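Local structure of polysaccharide Lyase Family 6 (Bacteroides cellulosilyticus, 6QPS) at residues Y303-V317 with I347-S361. The protein is probably a calcium-dependent alginate lyase of polysaccharide lyase family 6 that acts on mannuronic acid-rich stretches of its substrate. Numbering follows the deposited sequence.
Sequences YDNYIKDVRSFGLLV and IAYNTFLNSSLELGS
Asn305 on Asn350, Ile307 on Phe352 and Leu315 on Leu357 mark the stacking of two successive coils in a right-handed parallel beta-helix, the fold of the PL6 lyases. Strands 306-308 and 351-353 run nearly parallel, and beyond a corner at Gly314 strands 315-317 and 357-359 do the same. Backbone bonds such as Leu353 N to Ile307 O, 2.8 Å, join the coils.

The two asparagines at the first corner illustrate an asparagine stack. Their amides lie side by side, only 9° from coplanar, because both side chains take the same torsions about both bonds, each CG anti to its own carbonyl carbon (chi1 -57° and -56°). Asn350 OD1 takes two bonds, from Asn305 N at 2.9 Å and Asn305 ND2 at 3.0 Å. The row extends both ways, Asn305 OD1 accepting from Asn280 N and Asn376 OD1 from Asn350 N, while Asn305 ND2 also bonds Ile277 O. An alanine in place of Asn350 is likely to cost Asn305 N its acceptor and Asn305 ND2 one of its two, leaving the amide held only from the preceding coil.

Inside the coil, Ile307 CD1 meets Phe352 CE1 obliquely at 3.4 Å, and Leu315 CB reaches the same ring carbon. On the outer face Thr351 CG2 makes a CH-pi contact over Tyr306, whose hydroxyl bonds Glu437 of helix 433-445. At the next turn Asn354 ND2 approaches Asp309 OD1 from above the carboxylate plane at 3.0 Å, while Arg311 NH1 reaches Asn354 O in the guanidinium plane.

Aliphatic and aromatic packing thus fills the interior, while side-chain amides at the corner keep buried polar groups paired from coil to coil.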
loop_
_atom_site.group_PDB
_atom_site.type_symbol
_atom_site.label_atom_id
_atom_site.label_comp_id
_atom_site.label_asym_id
_atom_site.label_seq_id
_atom_site.Cartn_x
_atom_site.Cartn_y
_atom_site.Cartn_z
ATOM N N TYR A 303 -2.163 -12.533 10.573
ATOM C CA TYR A 303 -1.421 -12.942 11.760
ATOM C C TYR A 303 -0.594 -11.809 12.350
ATOM O O TYR A 303 0.127 -11.122 11.627
ATOM C CB TYR A 303 -0.483 -14.095 11.341
ATOM C CG TYR A 303 0.574 -14.491 12.348
ATOM C CD1 TYR A 303 0.194 -14.979 13.583
ATOM C CD2 TYR A 303 1.942 -14.397 12.056
ATOM C CE1 TYR A 303 1.136 -15.338 14.523
ATOM C CE2 TYR A 303 2.890 -14.790 12.977
ATOM C CZ TYR A 303 2.480 -15.259 14.215
ATOM O OH TYR A 303 3.400 -15.646 15.171
ATOM N N ASP A 304 -0.644 -11.657 13.677
ATOM C CA ASP A 304 0.281 -10.791 14.424
ATOM C C ASP A 304 0.116 -9.301 14.127
ATOM O O ASP A 304 1.052 -8.534 14.343
ATOM C CB ASP A 304 1.740 -11.264 14.231
ATOM C CG ASP A 304 2.719 -10.671 15.243
ATOM O OD1 ASP A 304 2.363 -10.637 16.439
ATOM O OD2 ASP A 304 3.828 -10.281 14.819
ATOM N N ASN A 305 -1.048 -8.864 13.648
ATOM C CA ASN A 305 -1.290 -7.449 13.412
ATOM C C ASN A 305 -1.789 -6.786 14.685
ATOM O O ASN A 305 -2.467 -7.405 15.499
ATOM C CB ASN A 305 -2.289 -7.268 12.271
ATOM C CG ASN A 305 -1.810 -7.937 10.982
ATOM O OD1 ASN A 305 -1.002 -7.385 10.250
ATOM N ND2 ASN A 305 -2.304 -9.156 10.720
ATOM N N TYR A 306 -1.421 -5.514 14.855
ATOM C CA TYR A 306 -1.717 -4.741 16.066
ATOM C C TYR A 306 -2.435 -3.471 15.625
ATOM O O TYR A 306 -1.838 -2.627 14.946
ATOM C CB TYR A 306 -0.403 -4.423 16.791
ATOM C CG TYR A 306 -0.532 -3.888 18.210
ATOM C CD1 TYR A 306 -0.950 -2.586 18.454
ATOM C CD2 TYR A 306 -0.209 -4.684 19.316
ATOM C CE1 TYR A 306 -1.043 -2.084 19.745
ATOM C CE2 TYR A 306 -0.289 -4.186 20.601
ATOM C CZ TYR A 306 -0.715 -2.890 20.811
ATOM O OH TYR A 306 -0.799 -2.419 22.112
ATOM N N ILE A 307 -3.717 -3.356 15.988
ATOM C CA ILE A 307 -4.602 -2.276 15.526
ATOM C C ILE A 307 -5.054 -1.490 16.747
ATOM O O ILE A 307 -5.688 -2.061 17.646
ATOM C CB ILE A 307 -5.813 -2.841 14.771
ATOM C CG1 ILE A 307 -5.314 -3.569 13.532
ATOM C CG2 ILE A 307 -6.752 -1.752 14.377
ATOM C CD1 ILE A 307 -6.224 -4.622 12.960
ATOM N N LYS A 308 -4.698 -0.206 16.800
ATOM C CA LYS A 308 -4.953 0.649 17.958
ATOM C C LYS A 308 -5.687 1.939 17.599
ATOM O O LYS A 308 -5.252 2.695 16.728
ATOM C CB LYS A 308 -3.613 1.003 18.652
ATOM C CG LYS A 308 -3.738 1.863 19.901
ATOM C CD LYS A 308 -2.389 2.330 20.455
ATOM C CE LYS A 308 -2.548 2.952 21.829
ATOM N NZ LYS A 308 -1.288 3.626 22.273
ATOM N N ASP A 309 -6.737 2.243 18.376
ATOM C CA ASP A 309 -7.410 3.540 18.352
ATOM C C ASP A 309 -7.828 3.953 16.940
ATOM O O ASP A 309 -7.660 5.113 16.553
ATOM C CB ASP A 309 -6.534 4.645 18.956
ATOM C CG ASP A 309 -6.251 4.464 20.438
ATOM O OD1 ASP A 309 -7.011 3.755 21.153
ATOM O OD2 ASP A 309 -5.250 5.070 20.903
ATOM N N VAL A 310 -8.380 3.018 16.160
ATOM C CA VAL A 310 -8.957 3.365 14.857
ATOM C C VAL A 310 -10.465 3.499 15.025
ATOM O O VAL A 310 -11.078 2.750 15.788
ATOM C CB VAL A 310 -8.597 2.366 13.739
ATOM C CG1 VAL A 310 -7.085 2.345 13.536
ATOM C CG2 VAL A 310 -9.110 0.960 14.022
ATOM N N ARG A 311 -11.077 4.435 14.301
ATOM C CA ARG A 311 -12.459 4.799 14.589
ATOM C C ARG A 311 -13.500 4.276 13.609
ATOM O O ARG A 311 -14.684 4.238 13.972
ATOM C CB ARG A 311 -12.590 6.317 14.732
ATOM C CG ARG A 311 -11.932 6.815 16.017
ATOM C CD ARG A 311 -12.813 6.664 17.269
ATOM N NE ARG A 311 -13.288 5.301 17.514
ATOM C CZ ARG A 311 -12.562 4.321 18.057
ATOM N NH1 ARG A 311 -11.307 4.512 18.430
ATOM N NH2 ARG A 311 -13.097 3.122 18.220
ATOM N N SER A 312 -13.109 3.853 12.409
ATOM C CA SER A 312 -14.081 3.315 11.463
ATOM C C SER A 312 -14.376 1.838 11.693
ATOM O O SER A 312 -15.534 1.455 11.882
ATOM C CB SER A 312 -13.615 3.571 10.030
ATOM O OG SER A 312 -14.489 2.960 9.095
ATOM N N PHE A 313 -13.361 0.992 11.604
ATOM C CA PHE A 313 -13.458 -0.428 11.950
ATOM C C PHE A 313 -12.042 -0.880 12.283
ATOM O O PHE A 313 -11.075 -0.371 11.710
ATOM C CB PHE A 313 -14.064 -1.340 10.849
ATOM C CG PHE A 313 -13.336 -1.262 9.546
ATOM C CD1 PHE A 313 -12.219 -2.024 9.300
ATOM C CD2 PHE A 313 -13.762 -0.383 8.559
ATOM C CE1 PHE A 313 -11.541 -1.885 8.119
ATOM C CE2 PHE A 313 -13.086 -0.268 7.374
ATOM C CZ PHE A 313 -11.965 -1.005 7.168
ATOM N N GLY A 314 -11.922 -1.850 13.185
ATOM C CA GLY A 314 -10.646 -2.501 13.452
ATOM C C GLY A 314 -10.463 -3.691 12.530
ATOM O O GLY A 314 -9.438 -3.825 11.851
ATOM N N LEU A 315 -11.476 -4.555 12.494
ATOM C CA LEU A 315 -11.587 -5.670 11.556
ATOM C C LEU A 315 -12.991 -5.635 10.985
ATOM O O LEU A 315 -13.956 -5.563 11.745
ATOM C CB LEU A 315 -11.400 -7.021 12.258
ATOM C CG LEU A 315 -11.585 -8.234 11.338
ATOM C CD1 LEU A 315 -10.483 -8.398 10.314
ATOM C CD2 LEU A 315 -11.718 -9.496 12.212
ATOM N N LEU A 316 -13.122 -5.727 9.664
ATOM C CA LEU A 316 -14.418 -5.875 9.017
ATOM C C LEU A 316 -14.385 -7.124 8.147
ATOM O O LEU A 316 -13.477 -7.273 7.319
ATOM C CB LEU A 316 -14.752 -4.632 8.190
ATOM C CG LEU A 316 -16.192 -4.508 7.679
ATOM C CD1 LEU A 316 -16.572 -3.034 7.486
ATOM C CD2 LEU A 316 -16.399 -5.293 6.392
ATOM N N VAL A 317 -15.354 -8.023 8.352
ATOM C CA VAL A 317 -15.511 -9.232 7.537
ATOM C C VAL A 317 -16.867 -9.133 6.834
ATOM O O VAL A 317 -17.918 -9.169 7.481
ATOM C CB VAL A 317 -15.382 -10.522 8.358
ATOM C CG1 VAL A 317 -15.522 -11.750 7.435
ATOM C CG2 VAL A 317 -14.045 -10.566 9.098
ATOM N N ILE A 347 -7.591 -15.822 11.087
ATOM C CA ILE A 347 -7.359 -14.552 11.780
ATOM C C ILE A 347 -6.865 -14.893 13.181
ATOM O O ILE A 347 -7.665 -15.188 14.075
ATOM C CB ILE A 347 -8.616 -13.667 11.803
ATOM C CG1 ILE A 347 -9.175 -13.521 10.370
ATOM C CG2 ILE A 347 -8.292 -12.328 12.408
ATOM C CD1 ILE A 347 -10.501 -12.757 10.230
ATOM N N ALA A 348 -5.532 -14.871 13.373
ATOM C CA ALA A 348 -4.893 -15.404 14.562
ATOM C C ALA A 348 -3.846 -14.468 15.162
ATOM O O ALA A 348 -3.008 -13.892 14.462
ATOM C CB ALA A 348 -4.234 -16.740 14.217
ATOM N N TYR A 349 -3.848 -14.387 16.488
ATOM C CA TYR A 349 -2.745 -13.768 17.237
ATOM C C TYR A 349 -2.607 -12.277 16.925
ATOM O O TYR A 349 -1.502 -11.741 16.926
ATOM C CB TYR A 349 -1.402 -14.537 17.095
ATOM C CG TYR A 349 -1.362 -15.814 17.926
ATOM C CD1 TYR A 349 -1.115 -15.758 19.283
ATOM C CD2 TYR A 349 -1.602 -17.080 17.357
ATOM C CE1 TYR A 349 -1.119 -16.891 20.071
ATOM C CE2 TYR A 349 -1.604 -18.249 18.147
ATOM C CZ TYR A 349 -1.367 -18.142 19.516
ATOM O OH TYR A 349 -1.365 -19.220 20.373
ATOM N N ASN A 350 -3.721 -11.615 16.634
ATOM C CA ASN A 350 -3.768 -10.176 16.416
ATOM C C ASN A 350 -4.238 -9.481 17.692
ATOM O O ASN A 350 -4.749 -10.110 18.617
ATOM C CB ASN A 350 -4.751 -9.840 15.286
ATOM C CG ASN A 350 -4.423 -10.574 13.987
ATOM O OD1 ASN A 350 -3.561 -10.169 13.221
ATOM N ND2 ASN A 350 -5.143 -11.669 13.727
ATOM N N THR A 351 -4.059 -8.161 17.733
ATOM C CA THR A 351 -4.521 -7.318 18.837
ATOM C C THR A 351 -5.394 -6.206 18.284
ATOM O O THR A 351 -4.998 -5.534 17.326
ATOM C CB THR A 351 -3.334 -6.698 19.581
ATOM O OG1 THR A 351 -2.551 -7.727 20.200
ATOM C CG2 THR A 351 -3.813 -5.730 20.646
ATOM N N PHE A 352 -6.588 -6.036 18.873
ATOM C CA PHE A 352 -7.525 -4.973 18.524
ATOM C C PHE A 352 -7.773 -4.182 19.799
ATOM O O PHE A 352 -8.507 -4.632 20.688
ATOM C CB PHE A 352 -8.810 -5.554 17.971
ATOM C CG PHE A 352 -8.603 -6.449 16.802
ATOM C CD1 PHE A 352 -8.572 -5.933 15.517
ATOM C CD2 PHE A 352 -8.423 -7.812 16.972
ATOM C CE1 PHE A 352 -8.370 -6.751 14.429
ATOM C CE2 PHE A 352 -8.240 -8.643 15.865
ATOM C CZ PHE A 352 -8.189 -8.109 14.605
ATOM N N LEU A 353 -7.134 -3.025 19.883
ATOM C CA LEU A 353 -7.120 -2.193 21.079
ATOM C C LEU A 353 -7.911 -0.916 20.819
ATOM O O LEU A 353 -7.536 -0.108 19.953
ATOM C CB LEU A 353 -5.670 -1.894 21.466
ATOM C CG LEU A 353 -5.451 -1.011 22.679
ATOM C CD1 LEU A 353 -6.081 -1.599 23.948
ATOM C CD2 LEU A 353 -3.977 -0.732 22.908
ATOM N N ASN A 354 -9.000 -0.737 21.565
ATOM C CA ASN A 354 -9.934 0.353 21.293
ATOM C C ASN A 354 -10.220 0.463 19.787
ATOM O O ASN A 354 -10.259 1.558 19.218
ATOM C CB ASN A 354 -9.429 1.664 21.877
ATOM C CG ASN A 354 -10.436 2.758 21.773
ATOM O OD1 ASN A 354 -11.649 2.537 21.933
ATOM N ND2 ASN A 354 -9.952 3.977 21.529
ATOM N N SER A 355 -10.454 -0.696 19.160
ATOM C CA SER A 355 -10.753 -0.818 17.738
ATOM C C SER A 355 -11.788 -1.926 17.543
ATOM O O SER A 355 -11.668 -3.004 18.125
ATOM C CB SER A 355 -9.464 -1.179 16.974
ATOM O OG SER A 355 -8.460 -0.181 17.171
ATOM N N SER A 356 -12.789 -1.665 16.700
ATOM C CA SER A 356 -13.985 -2.506 16.646
ATOM C C SER A 356 -13.773 -3.813 15.859
ATOM O O SER A 356 -12.866 -3.954 15.018
ATOM C CB SER A 356 -15.119 -1.751 15.959
ATOM O OG SER A 356 -14.821 -1.705 14.565
ATOM N N LEU A 357 -14.681 -4.766 16.111
ATOM C CA LEU A 357 -14.859 -5.967 15.287
ATOM C C LEU A 357 -16.243 -5.862 14.658
ATOM O O LEU A 357 -17.236 -5.743 15.379
ATOM C CB LEU A 357 -14.769 -7.243 16.132
ATOM C CG LEU A 357 -13.451 -7.445 16.869
ATOM C CD1 LEU A 357 -13.546 -8.681 17.782
ATOM C CD2 LEU A 357 -12.266 -7.558 15.947
ATOM N N GLU A 358 -16.317 -5.933 13.324
ATOM C CA GLU A 358 -17.585 -5.813 12.612
ATOM C C GLU A 358 -17.700 -7.009 11.676
ATOM O O GLU A 358 -16.937 -7.107 10.708
ATOM C CB GLU A 358 -17.634 -4.492 11.838
ATOM C CG GLU A 358 -18.912 -4.281 11.086
ATOM C CD GLU A 358 -18.972 -2.930 10.378
ATOM O OE1 GLU A 358 -18.374 -1.926 10.857
ATOM O OE2 GLU A 358 -19.631 -2.884 9.321
ATOM N N LEU A 359 -18.632 -7.909 11.974
ATOM C CA LEU A 359 -18.702 -9.206 11.304
ATOM C C LEU A 359 -20.050 -9.389 10.625
ATOM O O LEU A 359 -21.093 -9.384 11.287
ATOM C CB LEU A 359 -18.478 -10.343 12.304
ATOM C CG LEU A 359 -17.278 -10.195 13.232
ATOM C CD1 LEU A 359 -17.224 -11.373 14.212
ATOM C CD2 LEU A 359 -15.986 -10.060 12.420
ATOM N N GLY A 360 -20.027 -9.605 9.311
ATOM C CA GLY A 360 -21.237 -9.917 8.581
ATOM C C GLY A 360 -21.964 -8.756 7.934
ATOM O O GLY A 360 -23.071 -8.953 7.425
ATOM N N SER A 361 -21.376 -7.566 7.917
ATOM C CA SER A 361 -22.029 -6.431 7.293
ATOM C C SER A 361 -21.836 -6.458 5.773
ATOM O O SER A 361 -21.088 -7.274 5.227
ATOM C CB SER A 361 -21.475 -5.129 7.861
ATOM O OG SER A 361 -20.090 -5.054 7.661
HETATM O O HOH W 1 1.291 -12.380 18.108
HETATM O O HOH W 2 -13.115 0.969 15.493
HETATM O O HOH W 3 -13.536 0.829 20.374
HETATM O O HOH W 4 -16.885 -0.629 13.088
#